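Local coordinates for protein thermotoga maritima TmcAL (Thermotoga maritima, PDB 5Y0T) that belongs to the HIGH nucleotidyl transferase family of the HUP clan and holds adenosine-5'-rp-alpha-thio-triphosphate in a pocket of the chain, at residues A[93-98]-A[347-352]; A[273-278]-A[315-320]; A[281-286]-A[308-313]. All blocks are in the same frame, centred on the assembly; numbering follows the deposited sequence.

Contact 1. Residues A[93-98]-A[347-352]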
ATOM      1  N   THR A  93     -32.703 -13.163   1.659  1.00 17.74           N
ATOM      2  CA  THR A  93     -33.295 -13.472   0.360  1.00 18.82           C
ATOM      3  C   THR A  93     -34.803 -13.561   0.474  1.00 20.03           C
ATOM      4  O   THR A  93     -35.516 -13.345  -0.507  1.00 18.44           O
ATOM      5  CB  THR A  93     -32.806 -14.808  -0.203  1.00 19.45           C
ATOM      6  OG1 THR A  93     -33.212 -15.852   0.695  1.00 18.31           O
ATOM      7  CG2 THR A  93     -31.262 -14.816  -0.357  1.00 17.37           C
ATOM      8  N   GLY A  94     -35.270 -13.919   1.672  1.00 23.36           N
ATOM      9  CA  GLY A  94     -36.689 -14.060   1.946  1.00 21.16           C
ATOM     10  C   GLY A  94     -37.259 -15.390   1.486  1.00 22.38           C
ATOM     11  O   GLY A  94     -38.472 -15.614   1.604  1.00 24.03           O
ATOM     12  N   VAL A  95     -36.443 -16.197   0.813  1.00 17.73           N
ATOM     13  CA  VAL A  95     -36.917 -17.488   0.289  1.00 21.22           C
ATOM     14  C   VAL A  95     -36.253 -18.780   0.796  1.00 24.61           C
ATOM     15  O   VAL A  95     -36.786 -19.878   0.599  1.00 21.61           O
ATOM     16  CB  VAL A  95     -36.806 -17.496  -1.246  1.00 19.56           C
ATOM     17  CG1 VAL A  95     -37.630 -16.348  -1.845  1.00 22.96           C
ATOM     18  CG2 VAL A  95     -35.341 -17.383  -1.660  1.00 17.35           C
ATOM     19  N   VAL A  96     -35.116 -18.662   1.465  1.00 20.63           N
ATOM     20  CA  VAL A  96     -34.349 -19.849   1.834  1.00 21.91           C
ATOM     21  C   VAL A  96     -35.008 -20.524   3.023  1.00 22.18           C
ATOM     22  O   VAL A  96     -35.340 -19.844   3.983  1.00 17.90           O
ATOM     23  CB  VAL A  96     -32.886 -19.495   2.150  1.00 25.19           C
ATOM     24  CG1 VAL A  96     -32.207 -20.650   2.904  1.00 17.30           C
ATOM     25  CG2 VAL A  96     -32.136 -19.169   0.848  1.00 16.00           C
ATOM     26  N   THR A  97     -35.355 -21.813   2.889  1.00 15.98           N
ATOM     27  CA  THR A  97     -35.979 -22.546   3.994  1.00 22.46           C
ATOM     28  C   THR A  97     -35.095 -23.554   4.731  1.00 25.85           C
ATOM     29  O   THR A  97     -35.378 -23.908   5.884  1.00 21.56           O
ATOM     30  CB  THR A  97     -37.219 -23.307   3.492  1.00 19.65           C
ATOM     31  OG1 THR A  97     -36.820 -24.230   2.475  1.00 18.99           O
ATOM     32  CG2 THR A  97     -38.244 -22.328   2.918  1.00 23.94           C
ATOM     33  N   ASP A  98     -34.006 -23.962   4.081  1.00 20.17           N
ATOM     34  CA  ASP A  98     -33.142 -25.036   4.548  1.00 24.83           C
ATOM     35  C   ASP A  98     -31.703 -24.728   4.212  1.00 20.39           C
ATOM     36  O   ASP A  98     -31.396 -24.324   3.097  1.00 19.89           O
ATOM     37  CB  ASP A  98     -33.495 -26.390   3.913  1.00 18.64           C
ATOM     38  CG  ASP A  98     -34.855 -26.911   4.325  1.00 24.77           C
ATOM     39  OD1 ASP A  98     -35.855 -26.555   3.666  1.00 22.04           O
ATOM     40  OD2 ASP A  98     -34.916 -27.708   5.290  1.00 20.90           O
ATOM     41  N   ARG A 347     -33.843 -17.755 -12.679  1.00 22.21           N
ATOM     42  CA  ARG A 347     -34.694 -16.572 -12.874  1.00 21.46           C
ATOM     43  C   ARG A 347     -35.949 -16.590 -12.017  1.00 21.45           C
ATOM     44  O   ARG A 347     -36.368 -15.561 -11.478  1.00 23.71           O
ATOM     45  CB  ARG A 347     -35.165 -16.451 -14.329  1.00 21.95           C
ATOM     46  CG  ARG A 347     -34.114 -16.038 -15.348  1.00 21.73           C
ATOM     47  CD  ARG A 347     -34.777 -16.093 -16.743  1.00 23.50           C
ATOM     48  NE  ARG A 347     -33.925 -15.555 -17.797  1.00 29.59           N
ATOM     49  CZ  ARG A 347     -34.107 -15.804 -19.093  1.00 31.54           C
ATOM     50  NH1 ARG A 347     -35.098 -16.610 -19.488  1.00 28.07           N
ATOM     51  NH2 ARG A 347     -33.296 -15.254 -19.995  1.00 31.89           N
ATOM     52  N   GLU A 348     -36.568 -17.764 -11.950  1.00 21.40           N
ATOM     53  CA  GLU A 348     -37.824 -17.946 -11.240  1.00 23.21           C
ATOM     54  C   GLU A 348     -37.671 -17.608  -9.758  1.00 24.01           C
ATOM     55  O   GLU A 348     -38.526 -16.918  -9.194  1.00 26.83           O
ATOM     56  CB  GLU A 348     -38.334 -19.381 -11.414  1.00 29.02           C
ATOM     57  CG  GLU A 348     -38.579 -19.768 -12.877  1.00 31.42           C
ATOM     58  CD  GLU A 348     -38.742 -21.268 -13.081  1.00 39.99           C
ATOM     59  OE1 GLU A 348     -38.793 -22.017 -12.075  1.00 36.76           O
ATOM     60  OE2 GLU A 348     -38.818 -21.699 -14.255  1.00 42.69           O
ATOM     61  N   ILE A 349     -36.598 -18.083  -9.120  1.00 17.58           N
ATOM     62  CA  ILE A 349     -36.453 -17.829  -7.678  1.00 18.17           C
ATOM     63  C   ILE A 349     -35.909 -16.419  -7.467  1.00 21.22           C
ATOM     64  O   ILE A 349     -36.243 -15.758  -6.491  1.00 23.42           O
ATOM     65  CB  ILE A 349     -35.559 -18.899  -6.957  1.00 18.02           C
ATOM     66  CG1 ILE A 349     -35.645 -18.745  -5.431  1.00 17.80           C
ATOM     67  CG2 ILE A 349     -34.098 -18.819  -7.398  1.00 21.07           C
ATOM     68  CD1 ILE A 349     -37.077 -18.876  -4.888  1.00 18.15           C
ATOM     69  N   LEU A 350     -35.135 -15.917  -8.422  1.00 20.47           N
ATOM     70  CA  LEU A 350     -34.651 -14.541  -8.298  1.00 24.57           C
ATOM     71  C   LEU A 350     -35.815 -13.558  -8.387  1.00 23.70           C
ATOM     72  O   LEU A 350     -35.873 -12.563  -7.659  1.00 28.79           O
ATOM     73  CB  LEU A 350     -33.602 -14.247  -9.368  1.00 19.75           C
ATOM     74  CG  LEU A 350     -32.995 -12.840  -9.316  1.00 31.70           C
ATOM     75  CD1 LEU A 350     -32.414 -12.567  -7.931  1.00 28.69           C
ATOM     76  CD2 LEU A 350     -31.927 -12.694 -10.400  1.00 28.79           C
ATOM     77  N   SER A 351     -36.778 -13.865  -9.251  1.00 20.12           N
ATOM     78  CA  SER A 351     -37.960 -13.042  -9.375  1.00 22.32           C
ATOM     79  C   SER A 351     -38.757 -12.993  -8.054  1.00 26.40           C
ATOM     80  O   SER A 351     -39.250 -11.934  -7.631  1.00 23.23           O
ATOM     81  CB  SER A 351     -38.827 -13.563 -10.531  1.00 24.04           C
ATOM     82  OG  SER A 351     -40.046 -12.850 -10.602  1.00 37.08           O
ATOM     83  N   LEU A 352     -38.863 -14.133  -7.390  1.00 21.63           N
ATOM     84  CA  LEU A 352     -39.544 -14.183  -6.101  1.00 27.24           C
ATOM     85  C   LEU A 352     -38.760 -13.406  -5.033  1.00 25.14           C
ATOM     86  O   LEU A 352     -39.353 -12.708  -4.220  1.00 24.19           O
ATOM     87  CB  LEU A 352     -39.746 -15.629  -5.651  1.00 30.84           C
ATOM     88  CG  LEU A 352     -40.607 -15.766  -4.390  1.00 32.29           C
ATOM     89  CD1 LEU A 352     -42.010 -15.190  -4.633  1.00 38.18           C
ATOM     90  CD2 LEU A 352     -40.711 -17.213  -3.964  1.00 30.81           C
TER

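Contact 2. Residues A[273-278]-A[315-320]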
ATOM      1  N   HIS A 273      -9.393  -4.010  12.521  1.00 29.00           N
ATOM      2  CA  HIS A 273     -10.156  -5.021  13.232  1.00 30.63           C
ATOM      3  C   HIS A 273      -9.323  -6.265  13.474  1.00 28.04           C
ATOM      4  O   HIS A 273      -8.620  -6.724  12.574  1.00 29.43           O
ATOM      5  CB  HIS A 273     -11.422  -5.416  12.470  1.00 33.01           C
ATOM      6  CG  HIS A 273     -12.179  -6.525  13.135  1.00 25.03           C
ATOM      7  ND1 HIS A 273     -12.933  -6.326  14.271  1.00 31.50           N
ATOM      8  CD2 HIS A 273     -12.241  -7.850  12.869  1.00 27.08           C
ATOM      9  CE1 HIS A 273     -13.448  -7.478  14.662  1.00 32.94           C
ATOM     10  NE2 HIS A 273     -13.051  -8.417  13.823  1.00 31.59           N
ATOM     11  N   GLY A 274      -9.414  -6.806  14.685  1.00 27.96           N
ATOM     12  CA  GLY A 274      -8.747  -8.052  15.014  1.00 28.02           C
ATOM     13  C   GLY A 274      -7.391  -7.899  15.682  1.00 35.47           C
ATOM     14  O   GLY A 274      -6.804  -8.879  16.117  1.00 34.96           O
ATOM     15  N   PHE A 275      -6.876  -6.677  15.755  1.00 33.41           N
ATOM     16  CA  PHE A 275      -5.603  -6.463  16.433  1.00 29.54           C
ATOM     17  C   PHE A 275      -5.775  -6.365  17.944  1.00 35.34           C
ATOM     18  O   PHE A 275      -6.558  -5.567  18.447  1.00 36.20           O
ATOM     19  CB  PHE A 275      -4.894  -5.220  15.888  1.00 29.59           C
ATOM     20  CG  PHE A 275      -4.074  -5.510  14.673  1.00 33.86           C
ATOM     21  CD1 PHE A 275      -2.745  -5.892  14.793  1.00 30.12           C
ATOM     22  CD2 PHE A 275      -4.643  -5.462  13.414  1.00 25.19           C
ATOM     23  CE1 PHE A 275      -1.998  -6.196  13.675  1.00 28.41           C
ATOM     24  CE2 PHE A 275      -3.904  -5.763  12.293  1.00 23.40           C
ATOM     25  CZ  PHE A 275      -2.585  -6.130  12.415  1.00 31.79           C
ATOM     26  N   SER A 276      -5.040  -7.220  18.644  1.00 34.99           N
ATOM     27  CA  SER A 276      -4.969  -7.239  20.095  1.00 45.27           C
ATOM     28  C   SER A 276      -3.795  -8.132  20.461  1.00 45.50           C
ATOM     29  O   SER A 276      -3.064  -8.583  19.575  1.00 36.77           O
ATOM     30  CB  SER A 276      -6.263  -7.765  20.718  1.00 49.42           C
ATOM     31  OG  SER A 276      -6.439  -9.140  20.424  1.00 45.92           O
ATOM     32  N   GLU A 277      -3.630  -8.392  21.757  1.00 47.08           N
ATOM     33  CA  GLU A 277      -2.607  -9.307  22.263  1.00 42.64           C
ATOM     34  C   GLU A 277      -1.208  -9.022  21.734  1.00 38.87           C
ATOM     35  O   GLU A 277      -0.446  -9.953  21.470  1.00 37.14           O
ATOM     36  CB  GLU A 277      -2.972 -10.751  21.926  1.00 47.29           C
ATOM     37  CG  GLU A 277      -4.273 -11.238  22.527  1.00 51.58           C
ATOM     38  CD  GLU A 277      -4.523 -12.701  22.222  1.00 56.10           C
ATOM     39  OE1 GLU A 277      -3.751 -13.557  22.714  1.00 61.86           O
ATOM     40  OE2 GLU A 277      -5.483 -12.995  21.481  1.00 57.39           O
ATOM     41  N   GLY A 278      -0.874  -7.744  21.586  1.00 38.90           N
ATOM     42  CA  GLY A 278       0.443  -7.345  21.121  1.00 36.94           C
ATOM     43  C   GLY A 278       0.715  -7.552  19.635  1.00 37.38           C
ATOM     44  O   GLY A 278       1.862  -7.455  19.204  1.00 35.81           O
ATOM     45  N   LEU A 315      -4.902  -9.085   5.456  1.00 20.50           N
ATOM     46  CA  LEU A 315      -5.911  -8.615   4.502  1.00 19.07           C
ATOM     47  C   LEU A 315      -6.689  -7.439   5.077  1.00 19.22           C
ATOM     48  O   LEU A 315      -6.924  -6.450   4.387  1.00 21.21           O
ATOM     49  CB  LEU A 315      -6.881  -9.738   4.117  1.00 20.60           C
ATOM     50  CG  LEU A 315      -6.299 -10.897   3.311  1.00 25.18           C
ATOM     51  CD1 LEU A 315      -7.426 -11.823   2.841  1.00 21.87           C
ATOM     52  CD2 LEU A 315      -5.517 -10.373   2.129  1.00 22.10           C
ATOM     53  N   PHE A 316      -7.063  -7.538   6.349  1.00 19.50           N
ATOM     54  CA  PHE A 316      -7.740  -6.425   7.019  1.00 24.06           C
ATOM     55  C   PHE A 316      -6.876  -5.170   7.004  1.00 23.10           C
ATOM     56  O   PHE A 316      -7.380  -4.053   6.829  1.00 22.51           O
ATOM     57  CB  PHE A 316      -8.092  -6.771   8.461  1.00 26.70           C
ATOM     58  CG  PHE A 316      -9.154  -7.824   8.593  1.00 36.89           C
ATOM     59  CD1 PHE A 316     -10.038  -8.065   7.553  1.00 32.87           C
ATOM     60  CD2 PHE A 316      -9.266  -8.574   9.763  1.00 45.69           C
ATOM     61  CE1 PHE A 316     -11.029  -9.036   7.679  1.00 42.76           C
ATOM     62  CE2 PHE A 316     -10.246  -9.552   9.894  1.00 49.24           C
ATOM     63  CZ  PHE A 316     -11.128  -9.783   8.851  1.00 45.59           C
ATOM     64  N   SER A 317      -5.572  -5.347   7.183  1.00 26.52           N
ATOM     65  CA  SER A 317      -4.672  -4.200   7.157  1.00 21.39           C
ATOM     66  C   SER A 317      -4.571  -3.566   5.768  1.00 24.40           C
ATOM     67  O   SER A 317      -4.686  -2.351   5.616  1.00 25.60           O
ATOM     68  CB  SER A 317      -3.279  -4.604   7.645  1.00 25.16           C
ATOM     69  OG  SER A 317      -3.346  -5.101   8.965  1.00 24.97           O
ATOM     70  N   VAL A 318      -4.350  -4.380   4.746  1.00 23.38           N
ATOM     71  CA  VAL A 318      -4.148  -3.815   3.417  1.00 24.09           C
ATOM     72  C   VAL A 318      -5.438  -3.173   2.887  1.00 24.44           C
ATOM     73  O   VAL A 318      -5.388  -2.203   2.132  1.00 25.06           O
ATOM     74  CB  VAL A 318      -3.618  -4.882   2.438  1.00 26.82           C
ATOM     75  CG1 VAL A 318      -4.748  -5.788   1.940  1.00 28.66           C
ATOM     76  CG2 VAL A 318      -2.916  -4.226   1.275  1.00 29.63           C
ATOM     77  N   PHE A 319      -6.589  -3.682   3.312  1.00 19.26           N
ATOM     78  CA  PHE A 319      -7.874  -3.147   2.869  1.00 19.13           C
ATOM     79  C   PHE A 319      -8.417  -2.114   3.851  1.00 24.95           C
ATOM     80  O   PHE A 319      -9.524  -1.600   3.671  1.00 29.46           O
ATOM     81  CB  PHE A 319      -8.878  -4.289   2.668  1.00 21.37           C
ATOM     82  CG  PHE A 319      -8.546  -5.176   1.495  1.00 20.19           C
ATOM     83  CD1 PHE A 319      -8.086  -4.617   0.308  1.00 23.88           C
ATOM     84  CD2 PHE A 319      -8.678  -6.558   1.583  1.00 22.12           C
ATOM     85  CE1 PHE A 319      -7.763  -5.411  -0.788  1.00 19.71           C
ATOM     86  CE2 PHE A 319      -8.359  -7.372   0.498  1.00 23.92           C
ATOM     87  CZ  PHE A 319      -7.901  -6.798  -0.694  1.00 21.35           C
ATOM     88  N   GLU A 320      -7.627  -1.825   4.886  1.00 24.82           N
ATOM     89  CA  GLU A 320      -7.986  -0.840   5.917  1.00 28.71           C
ATOM     90  C   GLU A 320      -9.350  -1.133   6.510  1.00 26.28           C
ATOM     91  O   GLU A 320     -10.226  -0.271   6.596  1.00 32.89           O
ATOM     92  CB  GLU A 320      -7.950   0.581   5.348  1.00 31.16           C
ATOM     93  CG  GLU A 320      -6.564   1.002   4.903  1.00 35.78           C
ATOM     94  CD  GLU A 320      -6.497   2.455   4.481  1.00 49.90           C
ATOM     95  OE1 GLU A 320      -7.405   2.900   3.740  1.00 52.58           O
ATOM     96  OE2 GLU A 320      -5.533   3.144   4.888  1.00 50.31           O
TER

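Contact 3. Residues A[281-286]-A[308-313]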
ATOM      1  N   LYS A 281       2.478  -4.588  17.495  1.00 30.02           N
ATOM      2  CA  LYS A 281       3.938  -4.528  17.585  1.00 33.28           C
ATOM      3  C   LYS A 281       4.581  -5.635  16.765  1.00 33.88           C
ATOM      4  O   LYS A 281       5.598  -5.418  16.117  1.00 33.26           O
ATOM      5  CB  LYS A 281       4.413  -4.609  19.047  1.00 35.38           C
ATOM      6  CG  LYS A 281       5.924  -4.466  19.218  1.00 38.25           C
ATOM      7  CD  LYS A 281       6.323  -4.394  20.696  1.00 40.53           C
ATOM      8  CE  LYS A 281       7.814  -4.107  20.867  1.00 45.96           C
ATOM      9  NZ  LYS A 281       8.207  -4.060  22.318  1.00 52.70           N
ATOM     10  N   ARG A 282       3.977  -6.820  16.771  1.00 32.01           N
ATOM     11  CA  ARG A 282       4.521  -7.934  16.002  1.00 31.81           C
ATOM     12  C   ARG A 282       4.456  -7.649  14.495  1.00 33.73           C
ATOM     13  O   ARG A 282       5.417  -7.920  13.767  1.00 33.81           O
ATOM     14  CB  ARG A 282       3.785  -9.241  16.351  1.00 26.25           C
ATOM     15  CG  ARG A 282       3.989  -9.664  17.822  1.00 34.82           C
ATOM     16  CD  ARG A 282       3.307 -10.985  18.139  1.00 44.75           C
ATOM     17  NE  ARG A 282       4.034 -12.110  17.563  1.00 48.84           N
ATOM     18  CZ  ARG A 282       4.992 -12.777  18.193  1.00 51.69           C
ATOM     19  NH1 ARG A 282       5.335 -12.439  19.433  1.00 57.20           N
ATOM     20  NH2 ARG A 282       5.603 -13.787  17.586  1.00 50.12           N
ATOM     21  N   PHE A 283       3.339  -7.105  14.024  1.00 27.54           N
ATOM     22  CA  PHE A 283       3.243  -6.722  12.613  1.00 28.82           C
ATOM     23  C   PHE A 283       4.299  -5.663  12.291  1.00 31.81           C
ATOM     24  O   PHE A 283       4.993  -5.761  11.288  1.00 29.85           O
ATOM     25  CB  PHE A 283       1.847  -6.183  12.256  1.00 27.06           C
ATOM     26  CG  PHE A 283       0.953  -7.189  11.574  1.00 24.65           C
ATOM     27  CD1 PHE A 283       0.605  -8.368  12.213  1.00 28.78           C
ATOM     28  CD2 PHE A 283       0.448  -6.948  10.294  1.00 22.99           C
ATOM     29  CE1 PHE A 283      -0.230  -9.297  11.602  1.00 25.47           C
ATOM     30  CE2 PHE A 283      -0.392  -7.872   9.671  1.00 27.00           C
ATOM     31  CZ  PHE A 283      -0.727  -9.049  10.317  1.00 24.25           C
ATOM     32  N   HIS A 284       4.430  -4.672  13.164  1.00 32.51           N
ATOM     33  CA  HIS A 284       5.336  -3.555  12.921  1.00 28.57           C
ATOM     34  C   HIS A 284       6.793  -3.999  12.855  1.00 35.42           C
ATOM     35  O   HIS A 284       7.529  -3.628  11.929  1.00 35.37           O
ATOM     36  CB  HIS A 284       5.160  -2.493  14.007  1.00 28.55           C
ATOM     37  CG  HIS A 284       5.918  -1.227  13.742  1.00 35.66           C
ATOM     38  ND1 HIS A 284       7.169  -0.984  14.266  1.00 39.04           N
ATOM     39  CD2 HIS A 284       5.602  -0.138  13.000  1.00 37.83           C
ATOM     40  CE1 HIS A 284       7.589   0.204  13.866  1.00 36.02           C
ATOM     41  NE2 HIS A 284       6.654   0.739  13.100  1.00 35.19           N
ATOM     42  N   VAL A 285       7.206  -4.790  13.846  1.00 31.57           N
ATOM     43  CA  VAL A 285       8.584  -5.258  13.938  1.00 32.15           C
ATOM     44  C   VAL A 285       8.902  -6.283  12.850  1.00 27.68           C
ATOM     45  O   VAL A 285       9.916  -6.166  12.171  1.00 33.49           O
ATOM     46  CB  VAL A 285       8.878  -5.868  15.329  1.00 36.83           C
ATOM     47  CG1 VAL A 285      10.312  -6.394  15.402  1.00 42.13           C
ATOM     48  CG2 VAL A 285       8.647  -4.835  16.422  1.00 42.59           C
ATOM     49  N   CYS A 286       8.029  -7.276  12.669  1.00 29.34           N
ATOM     50  CA  CYS A 286       8.309  -8.332  11.697  1.00 25.93           C
ATOM     51  C   CYS A 286       8.347  -7.811  10.266  1.00 28.94           C
ATOM     52  O   CYS A 286       9.095  -8.328   9.433  1.00 31.45           O
ATOM     53  CB  CYS A 286       7.280  -9.461  11.809  1.00 26.23           C
ATOM     54  SG  CYS A 286       7.471 -10.416  13.343  1.00 32.97           S
ATOM     55  N   SER A 308      -3.866 -18.639   9.895  1.00 26.07           N
ATOM     56  CA  SER A 308      -5.075 -18.071   9.313  1.00 28.47           C
ATOM     57  C   SER A 308      -5.465 -16.755   9.975  1.00 23.09           C
ATOM     58  O   SER A 308      -5.951 -15.836   9.315  1.00 30.32           O
ATOM     59  CB  SER A 308      -6.235 -19.063   9.407  1.00 36.15           C
ATOM     60  OG  SER A 308      -6.139 -20.027   8.379  1.00 39.19           O
ATOM     61  N   ARG A 309      -5.263 -16.672  11.283  1.00 24.86           N
ATOM     62  CA  ARG A 309      -5.540 -15.429  11.987  1.00 28.55           C
ATOM     63  C   ARG A 309      -4.577 -14.345  11.501  1.00 27.07           C
ATOM     64  O   ARG A 309      -5.001 -13.229  11.216  1.00 29.93           O
ATOM     65  CB  ARG A 309      -5.431 -15.612  13.500  1.00 29.73           C
ATOM     66  CG  ARG A 309      -5.698 -14.345  14.298  1.00 34.70           C
ATOM     67  CD  ARG A 309      -5.718 -14.647  15.796  1.00 39.17           C
ATOM     68  NE  ARG A 309      -5.824 -13.443  16.617  1.00 37.12           N
ATOM     69  CZ  ARG A 309      -5.689 -13.426  17.940  1.00 42.99           C
ATOM     70  NH1 ARG A 309      -5.443 -14.551  18.606  1.00 43.21           N
ATOM     71  NH2 ARG A 309      -5.798 -12.283  18.601  1.00 51.84           N
ATOM     72  N   ILE A 310      -3.291 -14.677  11.397  1.00 23.76           N
ATOM     73  CA  ILE A 310      -2.318 -13.685  10.926  1.00 29.18           C
ATOM     74  C   ILE A 310      -2.592 -13.261   9.479  1.00 27.49           C
ATOM     75  O   ILE A 310      -2.548 -12.071   9.159  1.00 31.09           O
ATOM     76  CB  ILE A 310      -0.865 -14.196  11.021  1.00 24.35           C
ATOM     77  CG1 ILE A 310      -0.554 -14.697  12.433  1.00 31.80           C
ATOM     78  CG2 ILE A 310       0.106 -13.081  10.642  1.00 22.76           C
ATOM     79  CD1 ILE A 310      -0.972 -13.728  13.513  1.00 38.97           C
ATOM     80  N   ARG A 311      -2.869 -14.230   8.604  1.00 27.19           N
ATOM     81  CA  ARG A 311      -3.188 -13.919   7.209  1.00 26.92           C
ATOM     82  C   ARG A 311      -4.452 -13.061   7.084  1.00 24.60           C
ATOM     83  O   ARG A 311      -4.505 -12.167   6.242  1.00 24.93           O
ATOM     84  CB  ARG A 311      -3.350 -15.206   6.379  1.00 27.66           C
ATOM     85  CG  ARG A 311      -2.042 -15.981   6.126  1.00 27.15           C
ATOM     86  CD  ARG A 311      -2.282 -17.178   5.192  1.00 28.94           C
ATOM     87  NE  ARG A 311      -3.250 -18.131   5.736  1.00 34.68           N
ATOM     88  CZ  ARG A 311      -2.977 -19.397   6.047  1.00 35.41           C
ATOM     89  NH1 ARG A 311      -1.759 -19.898   5.871  1.00 32.57           N
ATOM     90  NH2 ARG A 311      -3.933 -20.170   6.535  1.00 38.23           N
ATOM     91  N   ARG A 312      -5.472 -13.341   7.896  1.00 26.58           N
ATOM     92  CA  ARG A 312      -6.679 -12.503   7.901  1.00 28.58           C
ATOM     93  C   ARG A 312      -6.308 -11.075   8.302  1.00 29.35           C
ATOM     94  O   ARG A 312      -6.749 -10.120   7.671  1.00 27.93           O
ATOM     95  CB  ARG A 312      -7.760 -13.043   8.852  1.00 29.18           C
ATOM     96  CG  ARG A 312      -8.628 -14.169   8.287  1.00 31.84           C
ATOM     97  CD  ARG A 312      -9.803 -14.548   9.235  1.00 21.89           C
ATOM     98  NE  ARG A 312      -9.357 -15.165  10.472  1.00 28.23           N
ATOM     99  CZ  ARG A 312      -9.257 -16.472  10.653  1.00 28.42           C
ATOM    100  NH1 ARG A 312      -9.570 -17.300   9.664  1.00 27.44           N
ATOM    101  NH2 ARG A 312      -8.843 -16.951  11.814  1.00 37.56           N
ATOM    102  N   LEU A 313      -5.493 -10.930   9.345  1.00 26.63           N
ATOM    103  CA  LEU A 313      -5.091  -9.590   9.784  1.00 27.58           C
ATOM    104  C   LEU A 313      -4.321  -8.819   8.702  1.00 26.21           C
ATOM    105  O   LEU A 313      -4.425  -7.596   8.618  1.00 26.04           O
ATOM    106  CB  LEU A 313      -4.251  -9.670  11.057  1.00 30.33           C
ATOM    107  CG  LEU A 313      -5.012  -9.997  12.345  1.00 38.42           C
ATOM    108  CD1 LEU A 313      -4.050 -10.109  13.529  1.00 32.95           C
ATOM    109  CD2 LEU A 313      -6.074  -8.955  12.619  1.00 38.26           C
TER

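Contact 1. Residues A[93-98]-A[347-352]
V95 in the loop 93-98 and L352 in the helical segment 347-352 bring their CA atoms to 7.7 Å of each other, the nearest backbone approach where this non-helical turn lies against the flank of a helix. No hydrogen bond crosses between the segments. The contact is apolar, and on the loop side V95 carries it: its CB points toward the helix and its two methyls divide the work. CG1 of V95 lies 3.8 Å from CD2 of L352, the two side chains running past each other in opposite directions. On the other branch, CG2 of V95 comes to 4.0 Å from CD1 of I349, which also sits 3.9 Å from V95 CB, so the ethyl arm of the isoleucine crosses the valine at an angle, its tip against CB and CG2. I349 and L352 stand three positions apart, about one helical turn. Both extend their chains away from their backbone nitrogens (chi1 -170° for I349 CG1 and -173° for L352 CG), which carries their tips to the same neighbour. A short, branched valine suits a place between two partners, whereas the longer isoleucine and leucine bridge the gap from the helix. An ST turn helps shape the loop: V95 N donates to T93 OG1 at 3.3 Å. G94, with its positive phi, lets the chain leave helix 79-92. The contact packs on strands of the sheet: I34 of strand 32-38 touches both V95 and I349, V66 of strand 66-70 also meets I349, and M1 lies against I349 and L352. L350 packs on strand 337-343, while D98 begins strand 98-103 and its carboxylate forms a salt bridge with R187. The contact thus joins a helix-to-strand loop of the alpha/beta part of the fold to helix 346-356.

Contact 2. Residues A[273-278]-A[315-320]
H273 and F316 make the close part of this contact, where the loop 273-278 meets the end of helix 307-318. Their rings form an offset edge-to-face pair, centroids 5.9 Å apart and planes at 66°, with the edge of the imidazole turned toward the phenyl face; CD2 of H273 lies 4.0 Å from CE2 of F316. The histidine carbonyl presses in as well, its O 3.4 Å from F316 CD2. G274 follows with positive phi, a conformation in which glycine, with no side chain, avoids crowding the H273 carbonyl oxygen. Next, F275 brings its ring edge to the serine: CE2 of F275 is 3.4 Å from OG of S317, which lies near the ring plane. With chi1 -60°, the hydroxyl of S317 stays beside its own helix and bonds to L313 O, so a small polar side chain can sit among F261, F269 and F283. The far end of the loop is different: E277 and G278 are exposed and take no part across the contact, although E277 forms a salt bridge with R309. At the helix end, E320 closes a Schellman motif and its CB points away from the loop. Chemically, the contact rests on one edge-to-face ring pair and on oxygens close to aromatic carbons: the F275 edge, probably slightly positive, faces S317 OG, while F316 CD2 lies close to the buried H273 O, which has no hydrogen-bonding partner in the model.

Contact 3. Residues A[281-286]-A[308-313]
F283 of helix 279-289 reaches across to I310 and L313 of helix 307-318, and its ring makes the whole contact from its own side. The nearest CA atoms of the two segments, those of F283 and I310, are 9.1 Å apart, a gap that a large flat side chain can span. From the backbone, CB points toward the partner helix, and a first torsion of -100°, away from a staggered value, directs the ring against I310 and L313. Along one flank of the ring, CE1 of F283 meets the methyl CG2 of I310 at 3.9 Å, and the phenylalanine and isoleucine slide past each other in opposite directions. On the other flank, CE2 of F283 comes no nearer than 4.2 Å to the carbonyl group of L313. CZ, the tip, sits 3.7 Å from L313 CB and equally far from I310 O, which lies at the ring edge near its plane. CG2 of I310 stands anti to its own backbone N, which turns this methyl to the ring. Beta-branched isoleucine thus places a methyl close to its backbone, where CE1 meets it, while apolar leucine gives the tip a CB to rest on. F283 also makes edge-to-face pairs with F275 and F296. L279, at the start of the same helix as F283, also touches I310 and L313, and L297 and V300 of helix 293-300 touch I310. That third helix is tied to helix 279-289 by the disulfide C286-C299, so the three helices form one packed cluster.

Overall arrangement
Contacts 2 and 3 form one patch, their centres 8 Å apart: they share helix 307-318, a salt bridge of 3.0 Å joins E277 OE2 of contact 2 to R309 NH2 of contact 3, and L313, which receives F283 in contact 3, also lays CD2 3.4 Å from H273 O of contact 2. Contact 1 belongs to a different region, on the other side of the chain's centre; its centre is 36 Å from that of contact 2 and 40 Å from that of contact 3. In sequence, 3 is nested inside 2 and 2 inside 1. The residues lining the adenosine-5'-rp-alpha-thio-triphosphate pocket lie between 7 and 210, so contacts 2 and 3 contribute none.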